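Local coordinates for protein endo-1,4-beta-xylanase (Bacteroides thetaiotaomicron VPI-5482, PDB 3KST) that probably hydrolyses O-glycosidic bonds in xylan-type plant polysaccharides, as a calcium-binding member of glycoside hydrolase family 43, at residues Ser55-Leu58 and Lys59-Lys62; Tyr86-Ser89 and Lys90-Phe93; Leu194-Asn198 and Gly199-Leu203; Gln239-Ala242 and Ala243-Leu246. All coordinates share one frame; numbering follows the deposited sequence. Where two conformers were deposited one is given.

Interaction 1: residues Ser55-Leu58 and Lys59-Lys62; sequences SDDL and KNWK
Asp57 spreads its carboxylate over the start of the next strand and takes three N-H groups from Lys59 and Asn60. OD1 of Asp57 accepts from the backbone N of Asn60 at 2.8 Å, on its syn side, and also from the N of Lys59, which comes from the same face but well above the carboxylate plane. OD2 of Asp57 accepts from ND2 of Asn60 at 2.8 Å, again syn, with the carboxylate and amide planes turned 47° apart. With CG tucked between the backbone N and the carbonyl carbon (chi1 63°), the acid is folded back over its own turn. Asn60 OD1 is held by Arg303. A second focus is Ser55, whose OG donates to Asn60 O (2.8 Å) and accepts from Leu58 N at 2.8 Å and from Asp57 N, an ST motif combined with an ST turn; water 1 joins Asp56 N to the same Asn60 O. The packing centres on Trp61. Ser55 CB stands over the centre of its six-membered ring, 3.4 Å from the centroid, a CH-pi contact, while NE1 of Trp61 reaches Leu58 O at 2.8 Å from above the carbonyl plane. Leu58 CD2 lies alongside CZ2 of Trp61 at 3.8 Å. The connection between strands 49-55 and 60-69 is thus held by its own side chains: one carboxylate and one hydroxyl engage five backbone groups, and the buried indole nitrogen has a backbone acceptor.

Interaction 2: residues Tyr86-Ser89 and Lys90-Phe93; sequences YVES and KKKF
Tyr86 and Phe93 face the same side of a beta hairpin as a non-hydrogen-bonded antiparallel pair, and their rings meet edge to face. CD1 of Tyr86 stands over the middle of the Phe93 ring, the centroids 5.0 Å apart and the planes at 55°, while CB of Tyr86 packs on CE2 of Phe93 at 3.7 Å. Because Tyr86 has CG anti to its own N (chi1 176°), the phenol extends along the hairpin toward the turn, and its OH comes to 3.3 Å from Lys91 CA and touches CG of that lysine as well. The lysine chain runs on past the hydroxyl, straight until a bend at the last torsion, and NZ of Lys91 forms a long salt bridge of 3.6 Å with OE2 of Glu88. On the other side of the hairpin, Val87 lies against the aliphatic part of Lys90 in one of its two modelled conformers; the amine of Lys90 goes elsewhere, to Asp161 O. Backbone closure is uneven: Val87 N gives a straight bond to Lys92 O (3.0 Å), whereas Val87 O receives only weak bonds from Lys90 N and Lys91 N. The turn links strands 80-87 and 92-99 of a three-stranded antiparallel sheet, in which Phe93 bonds through its backbone to Ser108 of strand 102-108. Tyr32 of strand 27-32 meets both rings, and Pro111 and Phe115 cover Phe93 further.

Interaction 3: residues Leu194-Asn198 and Gly199-Leu203; sequences LLKKN and GVYYL
Lys196 lays its aliphatic chain along the ring of Tyr201, the two side chains pointing the same way from a non-hydrogen-bonded pair of strand residues. CG of Lys196 sits over one face, displaced toward the rim and 4.2 Å from the centroid of the Tyr201 ring, a CH-pi contact, and CD of Lys196 comes to 3.5 Å from CE2 of Tyr201. The chain is fully extended, with CG opposite the backbone N (chi1 -178°), and this carries NZ of Lys196 to the end of the phenol, where it makes a weak hydrogen bond of 3.2 Å to Tyr201 OH. The ammonium has stronger partners in Asp136 and Asp137, and the hydroxyl of Tyr201 also bonds to Asp136. A methionine in its place would probably leave Asp136 and Asp137 without their positive partner and Tyr201 OH without the ammonium beside it. The residues belong to a beta hairpin with a two-residue type I' turn, which joins strands 189-197 and 200-207 and has Asn198 and Gly199 at its corner in positive-phi conformations. Lys197 N to Val200 O (3.0 Å) and the reciprocal bond pair the strands beside the turn; Leu195 and Tyr202 do the same further on, where Tyr202 N meets Leu195 O at 2.8 Å, almost in line with the carbonyl. Leu194 CD1 touches the edge of Tyr201 at CD2. Across the hairpin's other face, water 2 bridges Lys197 O and Tyr202 OH.

Interaction 4: residues Gln239-Ala242 and Ala243-Leu246; sequences QGDA and ATGL
Asp241 folds its carboxylate back toward Ala243 and the residue after it, so that both carboxylate oxygens serve the turn that Ala242 and Ala243 form. OD1 of Asp241 receives a bond from water 3 at 3.0 Å, and the same water accepts from Ala243 N at 2.8 Å, linking side chain and backbone across the turn. The methyl of Ala243 lies beside the carboxylate, its CB 4.0 Å from OD2 of Asp241. That second oxygen accepts from the backbone N of Thr244 at 3.2 Å, the donor standing above the carboxylate plane; in one of two modelled rotamers the Thr244 hydroxyl also donates to it. Extension of the aspartate away from its own N (chi1 -179°) brings OD2 to this position. OD1 forms, in addition, a salt bridge with Lys283. An asparagine here would probably weaken that pairing, the amine of Lys283 losing its anionic mate. The backbone opposite Asp241 forms a G1 beta bulge, Gly245 (positive phi) and Leu246 both facing it, in the loop between strands 230-231 and 250-256. Asp241 N bonds to Leu246 O at 3.0 Å, and Gly245 N makes a weak bond to Asp241 O. Water 4 donates to both carbonyl oxygens, Asp241 O and Leu246 O. Ala242 and Ala243 are exposed at the tip of the loop, whereas the side chain of Asp241 touches Val299 of strand 293-305.

Overall arrangement
All four contacts are local turns set round the periphery of one all-beta chain, consistent with the five-bladed beta-propeller of family 43; their centres lie 16 to 20 Å from its middle, and none touches another. Interactions 2 and 3 are hairpin turns of two separate antiparallel sheets, with centres 22 Å apart; both come near the calcium ligand Glu83, whose side chain is about 10 Å from that of Val87 and about 8 Å from that of Leu194. Interaction 3 is also about 9 Å, from the side chain of Leu203, to that of Glu190, the predicted proton donor. Interactions 1 and 4 lie away from these sites but share strand 293-305 as a neighbour. Interactions 2 and 4 sit on opposite sides of the chain's centre, 37 Å apart.

Interaction 1: residues Ser55-Leu58 and Lys59-Lys62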
ATOM      1  N   SER A  55       1.344 -12.491 -11.858  1.00 12.36           N
ATOM      2  CA  SER A  55       0.192 -12.682 -12.758  1.00 12.08           C
ATOM      3  C   SER A  55       0.380 -12.017 -14.117  1.00 12.38           C
ATOM      4  O   SER A  55       1.030 -10.961 -14.213  1.00 12.56           O
ATOM      5  CB  SER A  55      -1.065 -12.105 -12.110  1.00 12.61           C
ATOM      6  OG  SER A  55      -2.218 -12.156 -12.960  1.00 12.07           O
ATOM      7  N   ASP A  56      -0.220 -12.637 -15.140  1.00 12.31           N
ATOM      8  CA  ASP A  56      -0.267 -12.127 -16.505  1.00 14.38           C
ATOM      9  C   ASP A  56      -1.555 -11.338 -16.801  1.00 14.96           C
ATOM     10  O   ASP A  56      -1.565 -10.444 -17.669  1.00 15.06           O
ATOM     11  CB  ASP A  56      -0.201 -13.310 -17.492  1.00 14.18           C
ATOM     12  CG  ASP A  56       1.119 -14.041 -17.451  1.00 17.06           C
ATOM     13  OD1 ASP A  56       2.160 -13.368 -17.426  1.00 19.70           O
ATOM     14  OD2 ASP A  56       1.134 -15.287 -17.504  1.00 17.28           O
ATOM     15  N   ASP A  57      -2.619 -11.651 -16.055  1.00 15.43           N
ATOM     16  CA  ASP A  57      -3.979 -11.148 -16.328  1.00 16.43           C
ATOM     17  C   ASP A  57      -4.766 -10.533 -15.159  1.00 16.21           C
ATOM     18  O   ASP A  57      -5.925 -10.154 -15.352  1.00 16.53           O
ATOM     19  CB  ASP A  57      -4.772 -12.325 -16.932  1.00 16.26           C
ATOM     20  CG  ASP A  57      -4.928 -13.529 -15.960  1.00 16.85           C
ATOM     21  OD1 ASP A  57      -4.596 -13.430 -14.741  1.00 16.37           O
ATOM     22  OD2 ASP A  57      -5.358 -14.599 -16.422  1.00 19.00           O
ATOM     23  N   LEU A  58      -4.168 -10.493 -13.961  1.00 15.89           N
ATOM     24  CA  LEU A  58      -4.780  -9.985 -12.708  1.00 14.69           C
ATOM     25  C   LEU A  58      -5.815 -10.915 -12.047  1.00 14.53           C
ATOM     26  O   LEU A  58      -6.183 -10.680 -10.900  1.00 13.84           O
ATOM     27  CB  LEU A  58      -5.395  -8.570 -12.856  1.00 14.33           C
ATOM     28  CG  LEU A  58      -4.421  -7.469 -13.239  1.00 14.02           C
ATOM     29  CD1 LEU A  58      -5.213  -6.190 -13.574  1.00 12.56           C
ATOM     30  CD2 LEU A  58      -3.446  -7.246 -12.086  1.00 13.40           C
ATOM     31  N   LYS A  59      -6.278 -11.951 -12.749  1.00 14.44           N
ATOM     32  CA  LYS A  59      -7.265 -12.902 -12.233  1.00 14.47           C
ATOM     33  C   LYS A  59      -6.542 -14.094 -11.647  1.00 14.40           C
ATOM     34  O   LYS A  59      -6.834 -14.491 -10.518  1.00 14.02           O
ATOM     35  CB  LYS A  59      -8.248 -13.356 -13.334  1.00 14.79           C
ATOM     36  CG  LYS A  59      -9.232 -14.470 -12.915  1.00 15.28           C
ATOM     37  CD  LYS A  59     -10.175 -14.141 -11.744  1.00 14.95           C
ATOM     38  CE  LYS A  59     -11.182 -15.267 -11.563  1.00 15.64           C
ATOM     39  NZ  LYS A  59     -12.247 -15.115 -10.515  1.00 14.73           N
ATOM     40  N   ASN A  60      -5.621 -14.668 -12.427  1.00 14.06           N
ATOM     41  CA  ASN A  60      -4.878 -15.856 -12.021  1.00 14.82           C
ATOM     42  C   ASN A  60      -3.479 -15.478 -11.577  1.00 14.40           C
ATOM     43  O   ASN A  60      -2.719 -14.844 -12.338  1.00 14.35           O
ATOM     44  CB  ASN A  60      -4.806 -16.843 -13.164  1.00 14.49           C
ATOM     45  CG  ASN A  60      -6.179 -17.176 -13.709  1.00 15.58           C
ATOM     46  OD1 ASN A  60      -6.975 -17.872 -13.061  1.00 15.01           O
ATOM     47  ND2 ASN A  60      -6.473 -16.664 -14.887  1.00 13.39           N
ATOM     48  N   TRP A  61      -3.165 -15.824 -10.329  1.00 15.02           N
ATOM     49  CA  TRP A  61      -1.879 -15.498  -9.695  1.00 14.91           C
ATOM     50  C   TRP A  61      -1.103 -16.767  -9.384  1.00 15.38           C
ATOM     51  O   TRP A  61      -1.702 -17.806  -9.113  1.00 16.06           O
ATOM     52  CB  TRP A  61      -2.102 -14.694  -8.395  1.00 14.27           C
ATOM     53  CG  TRP A  61      -2.716 -13.355  -8.691  1.00 11.67           C
ATOM     54  CD1 TRP A  61      -4.015 -13.114  -8.961  1.00  9.41           C
ATOM     55  CD2 TRP A  61      -2.044 -12.099  -8.806  1.00  9.40           C
ATOM     56  NE1 TRP A  61      -4.220 -11.785  -9.239  1.00  7.82           N
ATOM     57  CE2 TRP A  61      -3.018 -11.134  -9.151  1.00  8.80           C
ATOM     58  CE3 TRP A  61      -0.709 -11.694  -8.678  1.00  6.29           C
ATOM     59  CZ2 TRP A  61      -2.686  -9.771  -9.380  1.00  7.33           C
ATOM     60  CZ3 TRP A  61      -0.381 -10.335  -8.886  1.00  7.41           C
ATOM     61  CH2 TRP A  61      -1.371  -9.401  -9.227  1.00  9.31           C
ATOM     62  N   LYS A  62       0.222 -16.696  -9.441  1.00 15.52           N
ATOM     63  CA  LYS A  62       1.063 -17.828  -9.034  1.00 16.18           C
ATOM     64  C   LYS A  62       2.039 -17.312  -7.965  1.00 15.87           C
ATOM     65  O   LYS A  62       2.491 -16.157  -8.045  1.00 16.61           O
ATOM     66  CB  LYS A  62       1.797 -18.491 -10.208  1.00 17.14           C
ATOM     67  CG  LYS A  62       3.279 -18.173 -10.421  1.00 19.25           C
ATOM     68  CD  LYS A  62       3.854 -18.896 -11.641  1.00 19.37           C
ATOM     69  CE  LYS A  62       5.343 -19.143 -11.470  1.00 20.52           C
ATOM     70  NZ  LYS A  62       5.991 -19.707 -12.695  1.00 25.39           N
TER
HETATM   71  O   HOH W   1      -1.683 -15.124 -14.827  1.00 10.08           O

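Interaction 2: residues Tyr86-Ser89 and Lys90-Phe93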
ATOM      1  N   TYR A  86      10.878  -0.622  -8.584  1.00 13.31           N
ATOM      2  CA  TYR A  86      12.112  -0.716  -9.341  1.00 14.40           C
ATOM      3  C   TYR A  86      12.534   0.741  -9.442  1.00 15.28           C
ATOM      4  O   TYR A  86      11.804   1.543 -10.027  1.00 14.23           O
ATOM      5  CB  TYR A  86      11.923  -1.315 -10.729  1.00 14.48           C
ATOM      6  CG  TYR A  86      13.228  -1.282 -11.500  1.00 16.15           C
ATOM      7  CD1 TYR A  86      14.283  -2.126 -11.165  1.00 17.19           C
ATOM      8  CD2 TYR A  86      13.409  -0.374 -12.544  1.00 16.21           C
ATOM      9  CE1 TYR A  86      15.537  -2.055 -11.874  1.00 17.52           C
ATOM     10  CE2 TYR A  86      14.627  -0.302 -13.259  1.00 17.77           C
ATOM     11  CZ  TYR A  86      15.668  -1.145 -12.933  1.00 19.51           C
ATOM     12  OH  TYR A  86      16.836  -1.021 -13.655  1.00 22.26           O
ATOM     13  N   VAL A  87      13.662   1.069  -8.813  1.00 16.31           N
ATOM     14  CA  VAL A  87      14.177   2.444  -8.830  0.50 17.38           C
ATOM     15  C   VAL A  87      15.198   2.581  -9.976  1.00 18.21           C
ATOM     16  O   VAL A  87      16.310   2.029  -9.927  1.00 17.72           O
ATOM     17  CB  VAL A  87      14.720   2.888  -7.459  0.50 17.34           C
ATOM     18  CG1 VAL A  87      13.588   2.911  -6.418  0.50 17.10           C
ATOM     19  CG2 VAL A  87      15.816   1.996  -7.001  0.50 16.94           C
ATOM     20  N   GLU A  88      14.789   3.322 -11.015  1.00 20.04           N
ATOM     21  CA  GLU A  88      15.587   3.544 -12.242  1.00 21.89           C
ATOM     22  C   GLU A  88      16.975   4.124 -11.954  1.00 21.76           C
ATOM     23  O   GLU A  88      17.968   3.679 -12.558  1.00 22.04           O
ATOM     24  CB  GLU A  88      14.830   4.436 -13.250  1.00 22.36           C
ATOM     25  CG  GLU A  88      15.233   4.200 -14.699  1.00 25.98           C
ATOM     26  CD  GLU A  88      14.781   2.835 -15.228  1.00 29.13           C
ATOM     27  OE1 GLU A  88      13.616   2.439 -14.981  1.00 33.58           O
ATOM     28  OE2 GLU A  88      15.580   2.153 -15.908  1.00 33.24           O
ATOM     29  N   SER A  89      16.998   5.105 -11.040  1.00 22.07           N
ATOM     30  CA  SER A  89      18.208   5.753 -10.489  1.00 22.56           C
ATOM     31  C   SER A  89      19.245   4.754  -9.977  1.00 21.93           C
ATOM     32  O   SER A  89      20.435   4.914 -10.255  1.00 23.01           O
ATOM     33  CB  SER A  89      17.805   6.683  -9.317  1.00 22.03           C
ATOM     34  OG  SER A  89      18.926   7.286  -8.693  1.00 25.73           O
ATOM     35  N   LYS A  90      18.780   3.720  -9.258  1.00 21.11           N
ATOM     36  CA  LYS A  90      19.649   2.699  -8.630  1.00 20.44           C
ATOM     37  C   LYS A  90      19.758   1.356  -9.359  1.00 19.84           C
ATOM     38  O   LYS A  90      20.564   0.518  -8.945  1.00 19.44           O
ATOM     39  CB  LYS A  90      19.167   2.387  -7.203  1.00 20.44           C
ATOM     40  CG  LYS A  90      18.717   3.569  -6.357  1.00 19.91           C
ATOM     41  CD  LYS A  90      19.828   4.531  -6.105  1.00 19.58           C
ATOM     42  CE  LYS A  90      19.407   5.586  -5.130  1.00 18.31           C
ATOM     43  NZ  LYS A  90      20.556   6.432  -4.825  1.00 18.08           N
ATOM     44  N   LYS A  91      18.922   1.140 -10.382  1.00 19.74           N
ATOM     45  CA  LYS A  91      18.818  -0.135 -11.145  1.00 19.24           C
ATOM     46  C   LYS A  91      18.720  -1.379 -10.257  1.00 18.61           C
ATOM     47  O   LYS A  91      19.466  -2.363 -10.405  1.00 18.30           O
ATOM     48  CB  LYS A  91      19.892  -0.242 -12.241  1.00 20.07           C
ATOM     49  CG  LYS A  91      19.719   0.845 -13.293  1.00 20.71           C
ATOM     50  CD  LYS A  91      20.664   0.651 -14.465  1.00 23.45           C
ATOM     51  CE  LYS A  91      20.350   1.609 -15.600  1.00 24.47           C
ATOM     52  NZ  LYS A  91      19.025   1.355 -16.227  1.00 26.16           N
ATOM     53  N   LYS A  92      17.759  -1.299  -9.326  1.00 17.24           N
ATOM     54  CA  LYS A  92      17.544  -2.293  -8.277  1.00 16.06           C
ATOM     55  C   LYS A  92      16.116  -2.138  -7.699  1.00 14.11           C
ATOM     56  O   LYS A  92      15.536  -1.044  -7.754  1.00 12.61           O
ATOM     57  CB  LYS A  92      18.583  -2.031  -7.180  1.00 17.13           C
ATOM     58  CG  LYS A  92      18.876  -3.156  -6.217  1.00 17.87           C
ATOM     59  CD  LYS A  92      20.026  -2.841  -5.240  1.00 20.48           C
ATOM     60  CE  LYS A  92      21.372  -2.565  -5.941  1.00 21.77           C
ATOM     61  NZ  LYS A  92      22.470  -2.366  -4.958  1.00 22.24           N
ATOM     62  N   PHE A  93      15.590  -3.221  -7.136  1.00 13.12           N
ATOM     63  CA  PHE A  93      14.266  -3.220  -6.492  1.00 12.51           C
ATOM     64  C   PHE A  93      14.385  -2.844  -5.005  1.00 12.18           C
ATOM     65  O   PHE A  93      15.282  -3.312  -4.305  1.00 12.52           O
ATOM     66  CB  PHE A  93      13.572  -4.577  -6.665  1.00 12.66           C
ATOM     67  CG  PHE A  93      13.361  -4.943  -8.102  1.00 11.42           C
ATOM     68  CD1 PHE A  93      14.385  -5.557  -8.831  1.00 11.85           C
ATOM     69  CD2 PHE A  93      12.161  -4.630  -8.746  1.00 10.82           C
ATOM     70  CE1 PHE A  93      14.212  -5.880 -10.167  1.00 12.07           C
ATOM     71  CE2 PHE A  93      11.991  -4.939 -10.102  1.00 12.99           C
ATOM     72  CZ  PHE A  93      13.016  -5.568 -10.803  1.00 12.58           C
TER

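Interaction 3: residues Leu194-Asn198 and Gly199-Leu203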
ATOM      1  N   LEU A 194       0.528   7.707  -3.154  1.00  9.83           N
ATOM      2  CA  LEU A 194       0.717   9.013  -3.786  1.00 10.81           C
ATOM      3  C   LEU A 194       0.759   8.855  -5.295  1.00 10.44           C
ATOM      4  O   LEU A 194       1.439   7.953  -5.823  1.00 10.94           O
ATOM      5  CB  LEU A 194       1.997   9.686  -3.248  1.00 11.38           C
ATOM      6  CG  LEU A 194       2.109  11.211  -3.218  1.00 12.51           C
ATOM      7  CD1 LEU A 194       2.020  11.817  -4.612  1.00 15.56           C
ATOM      8  CD2 LEU A 194       1.070  11.835  -2.254  1.00 15.95           C
ATOM      9  N   LEU A 195       0.002   9.705  -5.974  1.00 11.21           N
ATOM     10  CA  LEU A 195       0.050   9.825  -7.443  1.00 11.33           C
ATOM     11  C   LEU A 195       0.053  11.305  -7.801  1.00 11.17           C
ATOM     12  O   LEU A 195      -0.591  12.120  -7.116  1.00 10.80           O
ATOM     13  CB  LEU A 195      -1.142   9.159  -8.083  1.00 12.23           C
ATOM     14  CG  LEU A 195      -1.217   7.647  -8.085  1.00 12.96           C
ATOM     15  CD1 LEU A 195      -2.477   7.292  -8.797  1.00 14.11           C
ATOM     16  CD2 LEU A 195      -0.019   7.031  -8.772  1.00  9.44           C
ATOM     17  N   LYS A 196       0.788  11.651  -8.859  1.00 12.21           N
ATOM     18  CA  LYS A 196       0.805  13.033  -9.355  1.00 11.95           C
ATOM     19  C   LYS A 196       0.212  13.014 -10.757  1.00 13.05           C
ATOM     20  O   LYS A 196       0.507  12.104 -11.532  1.00 14.10           O
ATOM     21  CB  LYS A 196       2.232  13.567  -9.401  1.00 11.24           C
ATOM     22  CG  LYS A 196       2.345  15.049  -9.870  1.00 12.36           C
ATOM     23  CD  LYS A 196       3.803  15.442 -10.004  1.00 11.94           C
ATOM     24  CE  LYS A 196       4.022  16.910 -10.358  1.00 13.21           C
ATOM     25  NZ  LYS A 196       5.508  17.247 -10.450  1.00 10.74           N
ATOM     26  N   LYS A 197      -0.658  13.973 -11.061  1.00 13.58           N
ATOM     27  CA  LYS A 197      -1.206  14.126 -12.427  1.00 15.35           C
ATOM     28  C   LYS A 197      -1.544  15.580 -12.700  1.00 15.32           C
ATOM     29  O   LYS A 197      -2.211  16.192 -11.879  1.00 13.84           O
ATOM     30  CB  LYS A 197      -2.446  13.277 -12.611  1.00 15.28           C
ATOM     31  CG  LYS A 197      -2.898  13.135 -14.063  1.00 17.06           C
ATOM     32  CD  LYS A 197      -4.098  12.210 -14.156  1.00 19.34           C
ATOM     33  CE  LYS A 197      -4.391  11.812 -15.595  1.00 19.25           C
ATOM     34  NZ  LYS A 197      -5.567  10.903 -15.659  1.00 20.92           N
ATOM     35  N   ASN A 198      -1.030  16.125 -13.821  1.00 16.71           N
ATOM     36  CA  ASN A 198      -1.278  17.522 -14.254  1.00 18.01           C
ATOM     37  C   ASN A 198      -1.020  18.574 -13.146  1.00 17.52           C
ATOM     38  O   ASN A 198      -1.856  19.455 -12.892  1.00 17.86           O
ATOM     39  CB  ASN A 198      -2.707  17.681 -14.817  1.00 19.05           C
ATOM     40  CG  ASN A 198      -3.060  16.645 -15.912  1.00 22.09           C
ATOM     41  OD1 ASN A 198      -2.189  16.005 -16.520  1.00 27.83           O
ATOM     42  ND2 ASN A 198      -4.356  16.491 -16.161  1.00 22.54           N
ATOM     43  N   GLY A 199       0.100  18.396 -12.440  1.00 16.97           N
ATOM     44  CA  GLY A 199       0.540  19.307 -11.391  1.00 16.35           C
ATOM     45  C   GLY A 199      -0.099  19.215 -10.016  1.00 15.96           C
ATOM     46  O   GLY A 199       0.247  20.003  -9.150  1.00 17.06           O
ATOM     47  N   VAL A 200      -0.973  18.233  -9.804  1.00 15.09           N
ATOM     48  CA  VAL A 200      -1.678  18.053  -8.539  1.00 14.63           C
ATOM     49  C   VAL A 200      -1.227  16.734  -7.939  1.00 13.16           C
ATOM     50  O   VAL A 200      -1.082  15.739  -8.676  1.00 13.42           O
ATOM     51  CB  VAL A 200      -3.206  18.095  -8.754  1.00 14.41           C
ATOM     52  CG1 VAL A 200      -3.920  17.982  -7.421  1.00 14.58           C
ATOM     53  CG2 VAL A 200      -3.593  19.421  -9.449  1.00 15.93           C
ATOM     54  N   TYR A 201      -0.950  16.754  -6.634  1.00 11.41           N
ATOM     55  CA  TYR A 201      -0.516  15.565  -5.874  1.00 11.16           C
ATOM     56  C   TYR A 201      -1.734  15.026  -5.145  1.00 10.94           C
ATOM     57  O   TYR A 201      -2.392  15.783  -4.413  1.00 10.10           O
ATOM     58  CB  TYR A 201       0.569  15.932  -4.866  1.00 10.60           C
ATOM     59  CG  TYR A 201       1.810  16.480  -5.540  1.00 11.99           C
ATOM     60  CD1 TYR A 201       1.933  17.848  -5.812  1.00 12.02           C
ATOM     61  CD2 TYR A 201       2.856  15.639  -5.918  1.00 10.33           C
ATOM     62  CE1 TYR A 201       3.078  18.368  -6.450  1.00 10.72           C
ATOM     63  CE2 TYR A 201       4.002  16.147  -6.550  1.00 11.95           C
ATOM     64  CZ  TYR A 201       4.101  17.526  -6.799  1.00 11.32           C
ATOM     65  OH  TYR A 201       5.211  18.076  -7.405  1.00 12.77           O
ATOM     66  N   TYR A 202      -2.046  13.744  -5.387  1.00 10.26           N
ATOM     67  CA  TYR A 202      -3.185  13.031  -4.822  1.00 10.14           C
ATOM     68  C   TYR A 202      -2.700  12.038  -3.796  1.00  9.83           C
ATOM     69  O   TYR A 202      -1.890  11.148  -4.144  1.00 10.10           O
ATOM     70  CB  TYR A 202      -3.924  12.246  -5.920  1.00  9.97           C
ATOM     71  CG  TYR A 202      -4.547  13.124  -6.961  1.00 10.72           C
ATOM     72  CD1 TYR A 202      -3.783  13.643  -8.007  1.00 10.06           C
ATOM     73  CD2 TYR A 202      -5.919  13.447  -6.909  1.00 11.27           C
ATOM     74  CE1 TYR A 202      -4.362  14.454  -8.959  1.00 10.29           C
ATOM     75  CE2 TYR A 202      -6.496  14.265  -7.834  1.00 12.35           C
ATOM     76  CZ  TYR A 202      -5.713  14.763  -8.875  1.00 11.70           C
ATOM     77  OH  TYR A 202      -6.252  15.582  -9.813  1.00 13.42           O
ATOM     78  N   LEU A 203      -3.149  12.222  -2.550  1.00  9.35           N
ATOM     79  CA  LEU A 203      -2.812  11.337  -1.440  0.50  9.80           C
ATOM     80  C   LEU A 203      -4.056  10.501  -1.171  1.00  9.87           C
ATOM     81  O   LEU A 203      -5.076  11.026  -0.691  1.00  9.81           O
ATOM     82  CB  LEU A 203      -2.372  12.137  -0.212  0.50  9.37           C
ATOM     83  CG  LEU A 203      -1.807  11.414   1.017  0.50 10.77           C
ATOM     84  CD1 LEU A 203      -1.166  12.451   1.970  0.50  9.99           C
ATOM     85  CD2 LEU A 203      -2.801  10.560   1.771  0.50 11.59           C
TER
HETATM   86  O   HOH W   2      -5.020  16.683 -11.921  1.00 24.31           O

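Interaction 4: residues Gln239-Ala242 and Ala243-Leu246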
ATOM      1  N   GLN A 239     -16.049   2.123   0.376  1.00 10.92           N
ATOM      2  CA  GLN A 239     -16.407   1.717   1.738  1.00 11.65           C
ATOM      3  C   GLN A 239     -17.454   0.586   1.597  1.00 12.21           C
ATOM      4  O   GLN A 239     -18.664   0.774   1.796  1.00 14.78           O
ATOM      5  CB  GLN A 239     -16.885   2.925   2.553  1.00 11.72           C
ATOM      6  CG  GLN A 239     -17.183   2.639   4.026  1.00 11.95           C
ATOM      7  CD  GLN A 239     -17.600   3.878   4.799  1.00 15.00           C
ATOM      8  OE1 GLN A 239     -18.536   4.562   4.414  1.00 15.12           O
ATOM      9  NE2 GLN A 239     -16.927   4.149   5.913  1.00 16.08           N
ATOM     10  N   GLY A 240     -16.950  -0.569   1.177  1.00 12.38           N
ATOM     11  CA  GLY A 240     -17.733  -1.778   0.925  1.00 12.75           C
ATOM     12  C   GLY A 240     -18.197  -1.763  -0.525  1.00 13.22           C
ATOM     13  O   GLY A 240     -18.683  -0.716  -0.988  1.00 14.23           O
ATOM     14  N   ASP A 241     -18.065  -2.905  -1.223  1.00 13.61           N
ATOM     15  CA  ASP A 241     -18.518  -3.073  -2.622  1.00 14.04           C
ATOM     16  C   ASP A 241     -19.918  -3.659  -2.576  1.00 13.96           C
ATOM     17  O   ASP A 241     -20.120  -4.736  -2.013  1.00 13.23           O
ATOM     18  CB  ASP A 241     -17.628  -4.022  -3.408  1.00 14.19           C
ATOM     19  CG  ASP A 241     -18.070  -4.170  -4.853  1.00 15.36           C
ATOM     20  OD1 ASP A 241     -18.060  -3.147  -5.562  1.00 17.79           O
ATOM     21  OD2 ASP A 241     -18.427  -5.295  -5.261  1.00 18.31           O
ATOM     22  N   ALA A 242     -20.857  -2.951  -3.203  1.00 15.36           N
ATOM     23  CA  ALA A 242     -22.275  -3.319  -3.153  1.00 15.47           C
ATOM     24  C   ALA A 242     -22.594  -4.640  -3.841  1.00 16.13           C
ATOM     25  O   ALA A 242     -23.272  -5.498  -3.251  1.00 16.53           O
ATOM     26  CB  ALA A 242     -23.134  -2.154  -3.724  1.00 14.99           C
ATOM     27  N   ALA A 243     -22.096  -4.824  -5.067  1.00 16.54           N
ATOM     28  CA  ALA A 243     -22.406  -6.052  -5.833  1.00 16.66           C
ATOM     29  C   ALA A 243     -21.943  -7.372  -5.161  1.00 16.49           C
ATOM     30  O   ALA A 243     -22.707  -8.352  -5.080  1.00 16.28           O
ATOM     31  CB  ALA A 243     -21.875  -5.930  -7.266  1.00 17.21           C
ATOM     32  N   THR A 244     -20.722  -7.363  -4.621  1.00 15.35           N
ATOM     33  CA  THR A 244     -20.115  -8.536  -3.987  0.50 15.78           C
ATOM     34  C   THR A 244     -20.442  -8.627  -2.479  1.00 15.26           C
ATOM     35  O   THR A 244     -20.361  -9.703  -1.877  1.00 16.12           O
ATOM     36  CB  THR A 244     -18.569  -8.504  -4.202  0.50 15.77           C
ATOM     37  OG1 THR A 244     -18.259  -8.182  -5.571  0.50 16.97           O
ATOM     38  CG2 THR A 244     -17.941  -9.830  -3.851  0.50 15.33           C
ATOM     39  N   GLY A 245     -20.774  -7.490  -1.870  1.00 14.86           N
ATOM     40  CA  GLY A 245     -21.038  -7.436  -0.438  1.00 14.87           C
ATOM     41  C   GLY A 245     -19.737  -7.521   0.367  1.00 14.41           C
ATOM     42  O   GLY A 245     -19.786  -7.846   1.553  1.00 14.30           O
ATOM     43  N   LEU A 246     -18.587  -7.222  -0.270  1.00 13.65           N
ATOM     44  CA  LEU A 246     -17.302  -7.202   0.454  1.00 12.59           C
ATOM     45  C   LEU A 246     -17.345  -6.002   1.391  1.00 11.75           C
ATOM     46  O   LEU A 246     -17.894  -4.969   1.013  1.00 12.87           O
ATOM     47  CB  LEU A 246     -16.086  -7.092  -0.475  1.00 12.85           C
ATOM     48  CG  LEU A 246     -15.871  -8.331  -1.366  1.00 11.02           C
ATOM     49  CD1 LEU A 246     -14.851  -8.043  -2.444  1.00 14.90           C
ATOM     50  CD2 LEU A 246     -15.504  -9.578  -0.549  1.00 12.58           C
TER
HETATM   51  O   HOH W   3     -20.856  -2.863  -6.688  1.00 15.17           O
HETATM   52  O   HOH W   4     -20.619  -4.107   1.008  1.00 19.11           O